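Local atomic coordinates of trehalose-6-phosphate phosphatase-related protein (Thermoplasma acidophilum, PDB entry 1U02), a protein that removes the phosphate from trehalose 6-phosphate, using magnesium, to release free trehalose, and in vitro also dephosphorylates para-nitrophenyl phosphate, less efficiently. Residues 8-13 and 22-28; 32-36 and 56-60; 65-69 and 111-115; 165-171 and 189-193. All coordinates share one frame; numbering follows the deposited sequence.

Contact 1: residues 8-13 and 22-28; sequences YDGTLV and SYADAGL. With NA (sodium ion), chain C; MG (magnesium ion), chain B.
Tyr8 and Ser22 meet through the one hydrogen bond between residues 8-13 and 22-28. Tyr8 OH donates to Ser22 O at 2.8 Å. The carbonyl oxygen lies at the ring edge, close to the ring plane. CG of Tyr8 stands anti to the backbone N (chi1 -168°), which lets the ring reach across to the second segment.

Metal bonding makes a second link. Sodium is held by Asp9 OD1 at 2.7 Å and by Ser22 OG at 2.7 Å. A water and Pro14 O also bind it. The other carboxylate oxygen of Asp9 forms a salt bridge with Arg47. Asp9 O binds magnesium at 2.0 Å, together with Asp7, Asp179 and three waters. Asp7, Asp9 and Thr11 fit the DxDx(T/V) motif of HAD phosphatases, with Asp7 the probable nucleophile.

Apolar packing gathers on Leu28. Its CD2 lies 3.7 Å from Val13 CG1 and touches Leu12 CB and Tyr8 CE1 more loosely. Val13 CG2 sits over one face of the Tyr8 ring, toward its rim.

Asp25 N-caps helix 26-38 by accepting from Leu28 N. The contact joins the loop after strand 3-7 to the start of that helix. Helix 212-229 packs on Leu12 and Leu28, and helix 49-55 on Tyr8.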
# COMPACT_ATOMS: atom_id res chain seq x y z
N TYR A 8 4.54 -2.13 -1.37
CA TYR A 8 4.43 -2.95 -2.57
C TYR A 8 4.54 -2.13 -3.87
O TYR A 8 5.56 -2.19 -4.57
CB TYR A 8 3.10 -3.72 -2.56
CG TYR A 8 3.01 -4.80 -3.61
CD1 TYR A 8 3.80 -5.95 -3.53
CD2 TYR A 8 2.14 -4.67 -4.69
CE1 TYR A 8 3.74 -6.94 -4.52
CE2 TYR A 8 2.07 -5.66 -5.69
CZ TYR A 8 2.87 -6.79 -5.59
OH TYR A 8 2.82 -7.77 -6.56
N ASP A 9 3.49 -1.38 -4.19
CA ASP A 9 3.49 -0.58 -5.42
C ASP A 9 4.56 0.50 -5.45
O ASP A 9 4.66 1.32 -4.53
CB ASP A 9 2.12 0.03 -5.64
CG ASP A 9 1.04 -1.02 -5.78
OD1 ASP A 9 1.10 -1.79 -6.76
OD2 ASP A 9 0.16 -1.07 -4.91
N GLY A 10 5.35 0.48 -6.51
CA GLY A 10 6.42 1.46 -6.67
C GLY A 10 7.65 1.13 -5.85
O GLY A 10 8.66 1.83 -5.94
N THR A 11 7.57 0.07 -5.06
CA THR A 11 8.69 -0.34 -4.22
C THR A 11 9.22 -1.72 -4.63
O THR A 11 10.42 -1.88 -4.88
CB THR A 11 8.28 -0.34 -2.73
OG1 THR A 11 7.92 1.00 -2.36
CG2 THR A 11 9.43 -0.82 -1.85
N LEU A 12 8.34 -2.71 -4.69
CA LEU A 12 8.72 -4.06 -5.10
C LEU A 12 8.32 -4.30 -6.56
O LEU A 12 8.90 -5.14 -7.24
CB LEU A 12 8.06 -5.11 -4.20
CG LEU A 12 8.42 -5.01 -2.71
CD1 LEU A 12 7.74 -6.14 -1.94
CD2 LEU A 12 9.94 -5.09 -2.54
N VAL A 13 7.31 -3.57 -7.01
CA VAL A 13 6.83 -3.67 -8.39
C VAL A 13 6.71 -2.24 -8.88
O VAL A 13 6.58 -1.31 -8.09
CB VAL A 13 5.45 -4.38 -8.48
CG1 VAL A 13 5.57 -5.82 -8.02
CG2 VAL A 13 4.42 -3.63 -7.65
N SER A 22 -0.79 -5.79 -11.36
CA SER A 22 0.45 -5.86 -10.60
C SER A 22 0.79 -7.13 -9.82
O SER A 22 1.16 -7.07 -8.64
CB SER A 22 0.55 -4.65 -9.67
OG SER A 22 0.53 -3.45 -10.42
N TYR A 23 0.67 -8.28 -10.47
CA TYR A 23 1.01 -9.55 -9.85
C TYR A 23 2.53 -9.67 -9.81
O TYR A 23 3.21 -9.20 -10.71
CB TYR A 23 0.42 -10.71 -10.65
CG TYR A 23 -1.06 -10.86 -10.43
CD1 TYR A 23 -1.56 -11.94 -9.70
CD2 TYR A 23 -1.97 -9.94 -10.94
CE1 TYR A 23 -2.92 -12.08 -9.48
CE2 TYR A 23 -3.33 -10.07 -10.73
CZ TYR A 23 -3.80 -11.15 -10.00
OH TYR A 23 -5.15 -11.32 -9.80
N ALA A 24 3.05 -10.31 -8.77
CA ALA A 24 4.49 -10.48 -8.63
C ALA A 24 5.01 -11.50 -9.65
O ALA A 24 4.41 -12.56 -9.83
CB ALA A 24 4.83 -10.95 -7.22
N ASP A 25 6.11 -11.18 -10.32
CA ASP A 25 6.70 -12.12 -11.28
C ASP A 25 7.55 -13.13 -10.52
O ASP A 25 7.79 -12.96 -9.32
CB ASP A 25 7.55 -11.39 -12.34
CG ASP A 25 8.66 -10.54 -11.74
OD1 ASP A 25 9.15 -10.85 -10.64
OD2 ASP A 25 9.06 -9.55 -12.40
N ALA A 26 7.99 -14.18 -11.20
CA ALA A 26 8.80 -15.23 -10.58
C ALA A 26 10.00 -14.68 -9.82
O ALA A 26 10.35 -15.19 -8.76
CB ALA A 26 9.27 -16.22 -11.65
N GLY A 27 10.63 -13.64 -10.36
CA GLY A 27 11.79 -13.06 -9.70
C GLY A 27 11.47 -12.53 -8.31
O GLY A 27 12.21 -12.79 -7.35
N LEU A 28 10.37 -11.80 -8.20
CA LEU A 28 9.97 -11.24 -6.92
C LEU A 28 9.52 -12.36 -5.98
O LEU A 28 9.80 -12.31 -4.78
CB LEU A 28 8.83 -10.22 -7.11
CG LEU A 28 8.32 -9.54 -5.83
CD1 LEU A 28 9.49 -8.92 -5.07
CD2 LEU A 28 7.27 -8.48 -6.18
NA NA C . 1.69 -1.26 -9.30
MG MG B . 4.23 2.67 -3.04
O HOH W 1 3.47 3.97 -4.42
O HOH W 2 3.66 3.79 -1.34
O HOH W 3 2.36 1.77 -2.81
O HOH W 4 0.52 0.75 -10.30

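Contact 2: residues 32-36 and 56-60; sequences ISDLK and LPLDI. With GOL (glycerol), chain F.
Asp59 brings two flat groups to this contact, and its carbonyl is the one that meets Lys36. Asp59 O points at the aliphatic chain of Lys36, with CD 3.5 Å ahead of it. The carboxylate is met by a bound glycerol, probably from the crystallisation liquor. Glycerol O3 lies over one face of the Asp59 carboxylate, 2.8 Å from OD2, and donates to Asp59 O at 2.9 Å.

The setting is the Rossmann-like beta-alpha-beta layering of the HAD fold. Helix 26-38 links parallel strands 3-7 and 40-44. Residues 56-60 lead from helix 49-55 into strand 61-64, which neighbours strand 40-44 on the side away from strand 3-7. The loop bends tightly, with inverse gamma turns centred on Pro57 and Asp59.

No hydrogen bond joins the two segments, and carbon packing does the work. Ile32 and Leu58 cross at about a right angle, and Ile32 CG2 is 3.5 Å from Leu58 CD1. Leu56 CD2 and Ile60 CG2 touch the same methyl more loosely. Ile32 also touches Leu6 of strand 3-7 and Leu56 touches Ile43 of strand 40-44, which ties the packing to the sheet.

Lys36 places CG between its backbone N and carbonyl carbon (chi1 70°). Further bends at chi2 and chi4 fold the chain back along its own helix, where NZ donates to Ser33 O at 3.0 Å. Lys36 CB presses closely on Ile60 CG2, at 3.5 Å.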
# COMPACT_ATOMS: atom_id res chain seq x y z
N ILE A 32 11.28 -12.71 -2.24
CA ILE A 32 10.51 -12.60 -1.00
C ILE A 32 10.42 -13.95 -0.31
O ILE A 32 10.46 -14.03 0.92
CB ILE A 32 9.10 -12.02 -1.28
CG1 ILE A 32 9.23 -10.62 -1.88
CG2 ILE A 32 8.30 -11.94 0.01
CD1 ILE A 32 9.98 -9.64 -0.99
N SER A 33 10.30 -15.01 -1.10
CA SER A 33 10.24 -16.37 -0.56
C SER A 33 11.49 -16.61 0.29
O SER A 33 11.39 -17.10 1.41
CB SER A 33 10.19 -17.39 -1.71
OG SER A 33 10.25 -18.71 -1.21
N ASP A 34 12.65 -16.24 -0.24
CA ASP A 34 13.91 -16.41 0.48
C ASP A 34 13.98 -15.49 1.69
O ASP A 34 14.29 -15.92 2.79
CB ASP A 34 15.10 -16.10 -0.43
CG ASP A 34 15.32 -17.15 -1.49
OD1 ASP A 34 14.71 -18.23 -1.40
OD2 ASP A 34 16.12 -16.89 -2.42
N LEU A 35 13.68 -14.22 1.47
CA LEU A 35 13.72 -13.22 2.53
C LEU A 35 12.89 -13.56 3.76
O LEU A 35 13.35 -13.40 4.89
CB LEU A 35 13.29 -11.87 1.97
CG LEU A 35 13.46 -10.64 2.87
CD1 LEU A 35 14.95 -10.35 3.06
CD2 LEU A 35 12.75 -9.46 2.24
N LYS A 36 11.66 -14.04 3.56
CA LYS A 36 10.78 -14.36 4.68
C LYS A 36 11.28 -15.52 5.53
O LYS A 36 10.83 -15.73 6.65
CB LYS A 36 9.35 -14.65 4.17
CG LYS A 36 9.17 -15.95 3.39
CD LYS A 36 8.64 -17.07 4.28
CE LYS A 36 8.15 -18.26 3.46
NZ LYS A 36 9.22 -18.84 2.60
N LEU A 56 0.91 -11.68 -4.44
CA LEU A 56 2.08 -12.30 -3.82
C LEU A 56 1.63 -13.43 -2.91
O LEU A 56 1.65 -13.30 -1.69
CB LEU A 56 2.80 -11.23 -2.99
CG LEU A 56 4.20 -11.46 -2.43
CD1 LEU A 56 5.20 -11.41 -3.58
CD2 LEU A 56 4.53 -10.36 -1.41
N PRO A 57 1.24 -14.59 -3.48
CA PRO A 57 0.78 -15.73 -2.69
C PRO A 57 1.83 -16.47 -1.87
O PRO A 57 2.01 -17.68 -2.01
CB PRO A 57 0.10 -16.62 -3.73
CG PRO A 57 0.95 -16.41 -4.95
CD PRO A 57 1.29 -14.91 -4.92
N LEU A 58 2.50 -15.74 -0.98
CA LEU A 58 3.53 -16.31 -0.13
C LEU A 58 3.11 -16.22 1.33
O LEU A 58 2.21 -15.46 1.69
CB LEU A 58 4.85 -15.55 -0.30
CG LEU A 58 5.47 -15.51 -1.70
CD1 LEU A 58 6.67 -14.58 -1.69
CD2 LEU A 58 5.86 -16.91 -2.13
N ASP A 59 3.80 -16.99 2.17
CA ASP A 59 3.52 -17.00 3.59
C ASP A 59 4.23 -15.84 4.28
O ASP A 59 5.34 -15.99 4.80
CB ASP A 59 3.97 -18.33 4.20
CG ASP A 59 3.79 -18.38 5.70
OD1 ASP A 59 2.71 -17.99 6.19
OD2 ASP A 59 4.74 -18.83 6.40
N ILE A 60 3.61 -14.66 4.24
CA ILE A 60 4.16 -13.47 4.87
C ILE A 60 3.04 -12.68 5.52
O ILE A 60 1.88 -12.88 5.20
CB ILE A 60 4.88 -12.53 3.86
CG1 ILE A 60 4.13 -12.52 2.52
CG2 ILE A 60 6.33 -12.96 3.67
CD1 ILE A 60 2.84 -11.78 2.55
C1 GOL F . 6.71 -13.70 8.67
O1 GOL F . 5.69 -12.54 8.25
C2 GOL F . 7.56 -14.38 7.79
O2 GOL F . 8.65 -13.64 7.49
C3 GOL F . 7.08 -15.46 7.54
O3 GOL F . 6.08 -16.66 7.55

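Contact 3: residues 65-69 and 111-115; sequences YHGAC and KNLAV
Tyr65 and Leu113 bury the largest areas in this contact, and their side chains cross at about a right angle. It joins the HAD core to the tip of the beta hairpin 107-118. That hairpin belongs to the separate four-stranded antiparallel sheet, probably the cap domain. A type I turn from Lys111 to Ala114 makes the tip.

They meet in a CH-pi contact. Leu113 CB stands over one face of the Tyr65 ring, 3.6 Å from its centroid and 9° off the normal. CD1 of Leu113 continues along the ring, 3.9 Å from Tyr65 CD2, and reaches Cys69 CB at 4.2 Å. Ala114 CB touches Tyr65 CE1 at 4.1 Å. Lys111 CB lies at the ring edge, in its plane. The rest of Lys111 extends away, and its NZ forms a salt bridge with Glu51.

On the Tyr65 side, Ala68 and Cys69 form a classic beta bulge against strand 61-64. Tyr65 also packs on helix 49-55, and Leu113 on helix 86-96.

The phenol oxygen meets the turn backbone. Leu113 N donates a weak hydrogen bond to Tyr65 OH, 3.2 Å long with an angle of 148°. A water in the ring plane is 2.7 Å from Tyr65 OH and accepts from Asn112 ND2 at 2.9 Å.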
# COMPACT_ATOMS: atom_id res chain seq x y z
N TYR A 65 -4.48 -1.56 3.65
CA TYR A 65 -5.30 -0.35 3.76
C TYR A 65 -4.59 0.70 4.62
O TYR A 65 -5.23 1.41 5.41
CB TYR A 65 -6.66 -0.67 4.40
CG TYR A 65 -7.55 -1.63 3.64
CD1 TYR A 65 -8.06 -1.29 2.39
CD2 TYR A 65 -7.92 -2.85 4.20
CE1 TYR A 65 -8.94 -2.15 1.72
CE2 TYR A 65 -8.80 -3.71 3.54
CZ TYR A 65 -9.30 -3.35 2.30
OH TYR A 65 -10.19 -4.18 1.66
N HIS A 66 -3.27 0.79 4.48
CA HIS A 66 -2.48 1.75 5.24
C HIS A 66 -2.63 1.54 6.75
O HIS A 66 -2.38 2.46 7.54
CB HIS A 66 -2.88 3.19 4.87
CG HIS A 66 -2.45 3.60 3.50
ND1 HIS A 66 -1.16 4.00 3.21
CD2 HIS A 66 -3.13 3.65 2.33
CE1 HIS A 66 -1.07 4.28 1.92
NE2 HIS A 66 -2.25 4.08 1.36
N GLY A 67 -3.03 0.33 7.14
CA GLY A 67 -3.18 0.02 8.55
C GLY A 67 -4.57 -0.34 9.06
O GLY A 67 -4.70 -0.80 10.19
N ALA A 68 -5.61 -0.15 8.24
CA ALA A 68 -6.97 -0.47 8.69
C ALA A 68 -7.20 -1.95 8.95
O ALA A 68 -8.03 -2.33 9.77
CB ALA A 68 -7.98 0.04 7.67
N CYS A 69 -6.46 -2.80 8.24
CA CYS A 69 -6.61 -4.24 8.40
C CYS A 69 -5.27 -4.91 8.15
O CYS A 69 -4.50 -4.48 7.30
CB CYS A 69 -7.64 -4.77 7.39
SG CYS A 69 -8.13 -6.50 7.63
N LYS A 111 -13.01 -2.36 -2.99
CA LYS A 111 -12.33 -3.15 -1.96
C LYS A 111 -13.22 -3.11 -0.72
O LYS A 111 -14.04 -2.21 -0.59
CB LYS A 111 -10.95 -2.57 -1.67
CG LYS A 111 -10.09 -2.53 -2.92
CD LYS A 111 -8.79 -1.80 -2.76
CE LYS A 111 -8.14 -1.64 -4.13
NZ LYS A 111 -6.73 -1.21 -4.06
N ASN A 112 -13.07 -4.07 0.18
CA ASN A 112 -13.91 -4.10 1.37
C ASN A 112 -13.82 -2.85 2.24
O ASN A 112 -14.81 -2.44 2.85
CB ASN A 112 -13.60 -5.33 2.22
CG ASN A 112 -13.95 -6.62 1.51
OD1 ASN A 112 -14.93 -6.68 0.77
ND2 ASN A 112 -13.16 -7.67 1.75
N LEU A 113 -12.64 -2.24 2.32
CA LEU A 113 -12.48 -1.04 3.15
C LEU A 113 -11.98 0.18 2.39
O LEU A 113 -11.36 1.07 2.97
CB LEU A 113 -11.57 -1.33 4.34
CG LEU A 113 -12.18 -2.32 5.35
CD1 LEU A 113 -11.16 -2.69 6.43
CD2 LEU A 113 -13.43 -1.70 5.97
N ALA A 114 -12.26 0.23 1.10
CA ALA A 114 -11.84 1.38 0.30
C ALA A 114 -12.36 1.27 -1.12
O ALA A 114 -12.61 0.17 -1.62
CB ALA A 114 -10.30 1.48 0.27
N VAL A 115 -12.55 2.42 -1.75
CA VAL A 115 -12.98 2.49 -3.14
C VAL A 115 -12.01 3.47 -3.76
O VAL A 115 -11.93 4.63 -3.36
CB VAL A 115 -14.43 3.01 -3.30
CG1 VAL A 115 -14.78 3.07 -4.79
CG2 VAL A 115 -15.40 2.08 -2.57
O HOH W 5 -10.63 -6.60 2.67

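Contact 4: residues 165-171 and 189-193; sequences IRSVRGE and ANDDA
Arg169 and Asp192 form a two-nitrogen salt bridge. NH1 donates to Asp192 OD1 at 3.1 Å and NH2 to Asp192 OD2 at 2.7 Å. Both oxygens lie near the guanidinium plane, with the carboxylate turned 37° from it. OD1 is met on its syn side, while OD2 is approached from above the carboxylate. NH1 also donates to Asn190 OD1 at 2.9 Å, in the carbonyl plane and on a lone pair. Ala193 CB lies over the centre of one guanidinium face.

Arg166 NH2 makes a second, weak and bent salt-bridge bond to Asp192 OD1 at 3.2 Å. Arg166 NH1 donates weakly to Ala189 O at 3.0 Å. The Arg166 guanidinium lies nearly parallel to the Asp192 carboxylate, 9° apart. Asn190 OD1 sits above one face, toward the rim. Arg169 NH1 lies over that face too, 2.9 Å from Arg166 NH2, two donors not bonded to each other.

The next shell fixes these groups. Arg166 NH2 donates to Gly170 O at 2.7 Å, almost within its own plane. Bends at chi2 and chi3 bring it there. Glu171 OE2 lies out of that plane, 3.2 Å from Arg166 NH2, and pairs by charge alone. Arg172 O accepts from Arg169 NH2. Asn190 ND2 donates to Ala186 O, which helps hold the amide's orientation.

The contact ties the end of helix 161-169 to the type I turn 190-193, which leads into strand 194-198. Arg169 also packs on Leu3 and Phe5 of strand 3-7. Two arginines around Asp192 probably favour its ionised form, and its charge probably offsets the closeness of the two guanidinium groups.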
# COMPACT_ATOMS: atom_id res chain seq x y z
N ILE A 165 3.08 0.46 11.47
CA ILE A 165 4.41 -0.14 11.54
C ILE A 165 4.95 0.01 12.95
O ILE A 165 5.42 -0.95 13.56
CB ILE A 165 5.37 0.52 10.53
CG1 ILE A 165 4.92 0.19 9.10
CG2 ILE A 165 6.80 0.03 10.76
CD1 ILE A 165 5.70 0.91 8.02
N ARG A 166 4.88 1.23 13.48
CA ARG A 166 5.36 1.52 14.83
C ARG A 166 4.74 0.54 15.84
O ARG A 166 5.43 -0.02 16.69
CB ARG A 166 4.97 2.94 15.21
CG ARG A 166 5.53 3.44 16.53
CD ARG A 166 6.85 4.18 16.34
NE ARG A 166 8.00 3.41 16.79
CZ ARG A 166 9.24 3.89 16.86
NH1 ARG A 166 9.49 5.15 16.51
NH2 ARG A 166 10.23 3.12 17.29
N SER A 167 3.43 0.34 15.71
CA SER A 167 2.69 -0.55 16.60
C SER A 167 3.23 -1.98 16.59
O SER A 167 3.23 -2.66 17.62
CB SER A 167 1.21 -0.54 16.21
OG SER A 167 0.48 -1.45 17.00
N VAL A 168 3.68 -2.44 15.43
CA VAL A 168 4.22 -3.79 15.31
C VAL A 168 5.65 -3.94 15.83
O VAL A 168 5.94 -4.83 16.63
CB VAL A 168 4.19 -4.27 13.85
CG1 VAL A 168 4.96 -5.57 13.72
CG2 VAL A 168 2.76 -4.44 13.39
N ARG A 169 6.54 -3.06 15.38
CA ARG A 169 7.95 -3.12 15.76
C ARG A 169 8.29 -2.53 17.12
O ARG A 169 9.24 -2.97 17.76
CB ARG A 169 8.81 -2.41 14.71
CG ARG A 169 8.47 -0.93 14.52
CD ARG A 169 9.50 -0.24 13.63
NE ARG A 169 10.81 -0.19 14.27
CZ ARG A 169 11.38 0.93 14.73
NH1 ARG A 169 10.75 2.09 14.61
NH2 ARG A 169 12.57 0.87 15.31
N GLY A 170 7.51 -1.55 17.57
CA GLY A 170 7.81 -0.94 18.85
C GLY A 170 9.16 -0.25 18.70
O GLY A 170 9.31 0.65 17.88
N GLU A 171 10.15 -0.68 19.48
CA GLU A 171 11.49 -0.10 19.39
C GLU A 171 12.47 -1.05 18.72
O GLU A 171 13.63 -0.72 18.53
CB GLU A 171 12.01 0.25 20.79
CG GLU A 171 11.18 1.30 21.53
CD GLU A 171 11.11 2.62 20.79
OE1 GLU A 171 12.18 3.18 20.48
OE2 GLU A 171 9.99 3.09 20.52
N ALA A 189 7.83 8.53 11.43
CA ALA A 189 7.30 7.90 12.63
C ALA A 189 8.15 6.73 13.11
O ALA A 189 7.87 6.12 14.14
CB ALA A 189 5.87 7.42 12.38
N ASN A 190 9.20 6.42 12.35
CA ASN A 190 10.11 5.32 12.68
C ASN A 190 11.52 5.72 12.27
O ASN A 190 12.27 4.91 11.73
CB ASN A 190 9.70 4.05 11.91
CG ASN A 190 8.34 3.52 12.32
OD1 ASN A 190 8.20 2.84 13.34
ND2 ASN A 190 7.32 3.85 11.54
N ASP A 191 11.89 6.97 12.55
CA ASP A 191 13.20 7.48 12.16
C ASP A 191 14.41 6.74 12.73
O ASP A 191 15.53 6.92 12.26
CB ASP A 191 13.31 8.97 12.49
CG ASP A 191 13.32 9.25 13.98
OD1 ASP A 191 14.26 8.80 14.66
OD2 ASP A 191 12.39 9.92 14.46
N ASP A 192 14.19 5.89 13.73
CA ASP A 192 15.29 5.14 14.32
C ASP A 192 15.54 3.84 13.55
O ASP A 192 16.44 3.07 13.88
CB ASP A 192 15.01 4.82 15.79
CG ASP A 192 13.79 3.92 15.97
OD1 ASP A 192 12.68 4.32 15.55
OD2 ASP A 192 13.95 2.83 16.55
N ALA A 193 14.74 3.60 12.51
CA ALA A 193 14.88 2.39 11.71
C ALA A 193 15.70 2.63 10.45
O ALA A 193 15.99 3.78 10.10
CB ALA A 193 13.50 1.85 11.34

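Contacts 1 and 2 share helix 26-38 and touch, with Ala24 CB 3.7 Å from Leu56 CD1. Contact 1 is buried at the active-site end of the core and combines metal bonds with apolar packing. Contact 2, farther along the helix, is partly buried and almost wholly carbon packing. Contact 3 is buried too, but it bridges two sheets through one aromatic ring. Contact 4 is only partly buried; its centre lies about 21 Å from that of contact 3. It relies on salt bridges between side chains, with arginines reaching a turn with exposed aspartates. Contacts 1, 2 and 4 join helices to loops around the core sheet, whereas contact 3 joins core to probable cap.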